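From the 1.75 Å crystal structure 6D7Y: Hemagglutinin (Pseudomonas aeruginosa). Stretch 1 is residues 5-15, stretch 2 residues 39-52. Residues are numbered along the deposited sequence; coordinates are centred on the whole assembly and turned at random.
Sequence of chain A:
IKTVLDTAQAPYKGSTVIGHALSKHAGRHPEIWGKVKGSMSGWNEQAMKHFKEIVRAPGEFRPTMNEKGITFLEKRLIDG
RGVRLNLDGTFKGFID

Stretch 1 (5-15) LDTAQAPYKGS
Stretch 2, residues 39-52: SMSGWNEQAMKHFK

Residues 5-15 lie along one side of the helix that occupies stretch 2 and continues past Lys 52, and together the two stretches bury 468 Å². In the first stretch residues 6-8 have helical backbone angles, Gln 9 N donates to Leu 5 O (2.8 Å), and a type I turn runs from Thr 7 to Ala 10; the chain then extends through Pro 11 and Tyr 12 and reverses in a type I' turn from Tyr 12 to Ser 15, with phi/psi of 40/59 at Lys 13 and 87/-10 at Gly 14. That last turn is tied by Tyr 12 N to Ser 15 O (2.8 Å) and Ser 15 N to Tyr 12 O (3.0 Å). The stretches run in opposing senses: the CA atoms of Ser 15 and Met 40 stand 5.7 Å apart, whereas Leu 5 reaches the later turns at Met 48 and Phe 51.

Ser 15 covers the most surface. Its CB points toward the helix, and chi1 is t (-179°). The hydroxyl OG lies 3.6 Å from Met 40 O and 3.6 Å from Trp 43 CB. A water beside the OG and Met 40 O pair bridges them: it is 2.7 Å from Ser 15 OG, donates to Met 40 O at 2.6 Å and accepts from Asn 44 N at 3.0 Å. A small polar side chain suits this place, since it packs closely yet joins the water that serves Met 40 O and Asn 44 N.

Gln 9 is the second anchor. Its CB points sideways, but a long m, t side chain with chi3 of 112° makes up for this and carries the amide to the helix. There Asn 44 (chi1 t, chi2 67°), whose amide supplies an N-H donor, gives a hydrogen bond from ND2 to Gln 9 OE1 at 3.2 Å, with an N-H...O angle of 164°. This is the only direct hydrogen bond between the stretches. Gln 9 OE1 also lies 3.4 Å from Met 48 CG.

Met 40, a selenomethionine with rotamers m, t, p, folds against the type I' turn: its CE is 3.4 Å from Lys 13 O, and its CB is 3.4 Å from Gly 14 O. Glycine fits here for two reasons. At its backbone angles a CB would jam against the preceding carbonyl, and it would also come within 2.9 Å of Met 40 CE.

At the other end the contact is apolar. The branched Leu 5 (m, t) places its methyl CD2 3.8 Å from CE of Met 48, also a selenomethionine (m, m, m), and 3.9 Å from CE2 of Phe 51 (chi1 t, chi2 78°), which it meets obliquely. The selenoether side chain of Met 48 thus packs beside both the leucine methyl and the Gln 9 amide.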

# COMPACT_ATOMS: atom_id res chain seq x y z
N LEU A 5 8.78 3.05 7.57
CA LEU A 5 7.48 3.69 7.90
C LEU A 5 7.50 5.22 7.69
O LEU A 5 6.45 5.82 7.55
CB LEU A 5 7.08 3.38 9.35
CG LEU A 5 7.03 1.89 9.75
CD1 LEU A 5 6.64 1.74 11.21
CD2 LEU A 5 6.11 1.07 8.86
N ASP A 6 8.69 5.82 7.67
CA ASP A 6 8.85 7.28 7.49
C ASP A 6 8.43 7.76 6.11
O ASP A 6 7.92 8.87 5.98
CB ASP A 6 10.30 7.71 7.77
CG ASP A 6 10.76 7.37 9.18
OD1 ASP A 6 9.91 7.06 10.05
OD2 ASP A 6 11.99 7.42 9.42
N THR A 7 8.65 6.94 5.09
CA THR A 7 8.21 7.27 3.73
C THR A 7 6.70 7.11 3.62
O THR A 7 5.99 7.96 3.07
CB THR A 7 8.90 6.37 2.69
OG1 THR A 7 8.78 4.97 3.08
CG2 THR A 7 10.35 6.77 2.57
N ALA A 8 6.20 6.01 4.15
CA ALA A 8 4.78 5.72 4.11
C ALA A 8 3.96 6.75 4.90
O ALA A 8 2.96 7.25 4.41
CB ALA A 8 4.53 4.33 4.66
N GLN A 9 4.41 7.09 6.11
CA GLN A 9 3.68 8.00 6.99
C GLN A 9 4.08 9.47 6.89
O GLN A 9 3.74 10.27 7.77
CB GLN A 9 3.75 7.48 8.43
CG GLN A 9 3.06 6.14 8.56
CD GLN A 9 3.08 5.59 9.96
OE1 GLN A 9 2.04 5.49 10.59
NE2 GLN A 9 4.26 5.26 10.47
N ALA A 10 4.78 9.84 5.81
CA ALA A 10 5.17 11.21 5.61
C ALA A 10 3.91 12.02 5.32
O ALA A 10 3.13 11.60 4.46
CB ALA A 10 6.14 11.33 4.45
N PRO A 11 3.67 13.11 6.07
CA PRO A 11 2.52 14.00 5.84
C PRO A 11 2.50 14.49 4.41
O PRO A 11 3.51 14.99 3.90
CB PRO A 11 2.77 15.16 6.80
CG PRO A 11 3.55 14.56 7.91
CD PRO A 11 4.39 13.47 7.31
N TYR A 12 1.36 14.34 3.74
CA TYR A 12 1.27 14.76 2.36
C TYR A 12 -0.16 15.11 1.99
O TYR A 12 -1.06 14.28 2.08
CB TYR A 12 1.79 13.65 1.42
CG TYR A 12 1.84 14.06 -0.04
CD1 TYR A 12 2.75 15.03 -0.48
CD2 TYR A 12 0.99 13.49 -0.98
CE1 TYR A 12 2.79 15.43 -1.81
CE2 TYR A 12 1.04 13.86 -2.32
CZ TYR A 12 1.94 14.83 -2.72
OH TYR A 12 1.96 15.22 -4.04
N LYS A 13 -0.35 16.36 1.58
CA LYS A 13 -1.64 16.87 1.12
C LYS A 13 -2.89 16.39 1.88
O LYS A 13 -3.79 15.78 1.30
CB LYS A 13 -1.75 16.58 -0.38
CG LYS A 13 -0.66 17.28 -1.16
CD LYS A 13 -0.78 17.11 -2.66
CE LYS A 13 0.26 17.97 -3.36
NZ LYS A 13 0.26 17.74 -4.83
N GLY A 14 -2.92 16.68 3.18
CA GLY A 14 -4.07 16.34 4.04
C GLY A 14 -4.08 14.95 4.68
O GLY A 14 -4.93 14.67 5.53
N SER A 15 -3.18 14.08 4.26
CA SER A 15 -3.09 12.74 4.80
C SER A 15 -1.62 12.37 4.78
O SER A 15 -0.77 13.20 5.16
CB SER A 15 -3.94 11.78 3.96
OG SER A 15 -3.89 10.46 4.48
N SER A 39 -12.73 11.09 8.26
CA SER A 39 -11.73 12.13 8.03
C SER A 39 -10.46 11.67 7.34
O SER A 39 -9.99 10.54 7.56
CB SER A 39 -11.33 12.74 9.39
OG SER A 39 -10.21 13.61 9.29
N MSE A 40 -9.88 12.57 6.55
CA MSE A 40 -8.62 12.30 5.89
C MSE A 40 -7.59 11.95 6.95
O MSE A 40 -6.67 11.20 6.69
CB MSE A 40 -8.14 13.51 5.09
CG MSE A 40 -8.96 13.75 3.82
SE MSE A 40 -8.24 15.31 2.82
CE MSE A 40 -6.78 14.26 2.01
N SER A 41 -7.78 12.49 8.16
CA SER A 41 -6.87 12.20 9.29
C SER A 41 -6.83 10.71 9.65
O SER A 41 -5.82 10.23 10.14
CB SER A 41 -7.29 12.98 10.54
OG SER A 41 -7.34 14.37 10.26
N GLY A 42 -7.92 9.99 9.41
CA GLY A 42 -8.00 8.56 9.73
C GLY A 42 -7.43 7.61 8.68
O GLY A 42 -7.14 6.45 9.00
N TRP A 43 -7.29 8.08 7.44
CA TRP A 43 -6.77 7.28 6.31
C TRP A 43 -5.45 6.59 6.60
O TRP A 43 -5.27 5.40 6.26
CB TRP A 43 -6.58 8.18 5.10
CG TRP A 43 -7.83 8.66 4.42
CD1 TRP A 43 -9.11 8.56 4.88
CD2 TRP A 43 -7.89 9.45 3.24
NE1 TRP A 43 -9.97 9.16 4.00
CE2 TRP A 43 -9.25 9.72 2.98
CE3 TRP A 43 -6.93 9.93 2.34
CZ2 TRP A 43 -9.68 10.46 1.87
CZ3 TRP A 43 -7.35 10.66 1.23
CH2 TRP A 43 -8.72 10.93 1.01
N ASN A 44 -4.52 7.33 7.20
CA ASN A 44 -3.22 6.77 7.50
C ASN A 44 -3.31 5.54 8.39
O ASN A 44 -2.64 4.54 8.12
CB ASN A 44 -2.31 7.79 8.18
CG ASN A 44 -0.92 7.24 8.40
OD1 ASN A 44 -0.20 7.00 7.45
ND2 ASN A 44 -0.54 7.04 9.65
N GLU A 45 -4.11 5.60 9.45
CA GLU A 45 -4.22 4.46 10.34
C GLU A 45 -4.87 3.25 9.68
O GLU A 45 -4.47 2.13 9.93
CB GLU A 45 -4.99 4.84 11.61
CG GLU A 45 -5.07 3.75 12.69
CD GLU A 45 -3.73 3.35 13.33
OE1 GLU A 45 -2.64 3.66 12.78
OE2 GLU A 45 -3.76 2.68 14.39
N GLN A 46 -5.88 3.48 8.84
CA GLN A 46 -6.55 2.38 8.15
C GLN A 46 -5.60 1.75 7.15
O GLN A 46 -5.67 0.54 6.88
CB GLN A 46 -7.78 2.87 7.39
CG GLN A 46 -8.83 3.52 8.29
CD GLN A 46 -10.03 3.99 7.50
OE1 GLN A 46 -10.72 3.19 6.85
NE2 GLN A 46 -10.31 5.30 7.57
N ALA A 47 -4.74 2.57 6.58
CA ALA A 47 -3.77 2.10 5.60
C ALA A 47 -2.63 1.33 6.27
O ALA A 47 -2.13 0.34 5.72
CB ALA A 47 -3.25 3.26 4.77
N MSE A 48 -2.23 1.77 7.47
CA MSE A 48 -1.18 1.11 8.22
C MSE A 48 -1.66 -0.24 8.67
O MSE A 48 -0.86 -1.18 8.80
CB MSE A 48 -0.71 1.95 9.40
CG MSE A 48 0.19 3.10 8.98
SE MSE A 48 1.86 2.55 8.06
CE MSE A 48 2.35 1.07 9.28
N LYS A 49 -2.97 -0.36 8.93
CA LYS A 49 -3.56 -1.65 9.34
C LYS A 49 -3.38 -2.66 8.19
O LYS A 49 -2.90 -3.78 8.41
CB LYS A 49 -5.03 -1.50 9.72
CG LYS A 49 -5.77 -2.80 10.00
CD LYS A 49 -7.19 -2.55 10.48
CE LYS A 49 -8.07 -3.79 10.31
NZ LYS A 49 -7.55 -4.99 11.00
N HIS A 50 -3.77 -2.25 6.98
CA HIS A 50 -3.59 -3.10 5.78
C HIS A 50 -2.13 -3.46 5.56
O HIS A 50 -1.80 -4.60 5.30
CB HIS A 50 -4.07 -2.40 4.52
CG HIS A 50 -5.55 -2.40 4.34
ND1 HIS A 50 -6.24 -3.52 3.93
CD2 HIS A 50 -6.45 -1.40 4.40
CE1 HIS A 50 -7.52 -3.21 3.78
NE2 HIS A 50 -7.67 -1.93 4.06
N PHE A 51 -1.27 -2.46 5.64
CA PHE A 51 0.15 -2.66 5.47
C PHE A 51 0.67 -3.76 6.41
O PHE A 51 1.29 -4.73 5.96
CB PHE A 51 0.89 -1.35 5.71
CG PHE A 51 2.37 -1.46 5.55
CD1 PHE A 51 2.94 -1.50 4.29
CD2 PHE A 51 3.19 -1.54 6.67
CE1 PHE A 51 4.30 -1.59 4.14
CE2 PHE A 51 4.57 -1.64 6.52
CZ PHE A 51 5.12 -1.66 5.25
N LYS A 52 0.42 -3.61 7.71
CA LYS A 52 0.85 -4.61 8.70
C LYS A 52 0.25 -5.99 8.43
O LYS A 52 0.92 -7.01 8.63
CB LYS A 52 0.53 -4.15 10.12
CG LYS A 52 1.40 -3.01 10.58
CD LYS A 52 1.13 -2.64 12.03
CE LYS A 52 2.01 -1.47 12.48
NZ LYS A 52 3.46 -1.76 12.35
O HOH W 1 -4.30 10.30 7.11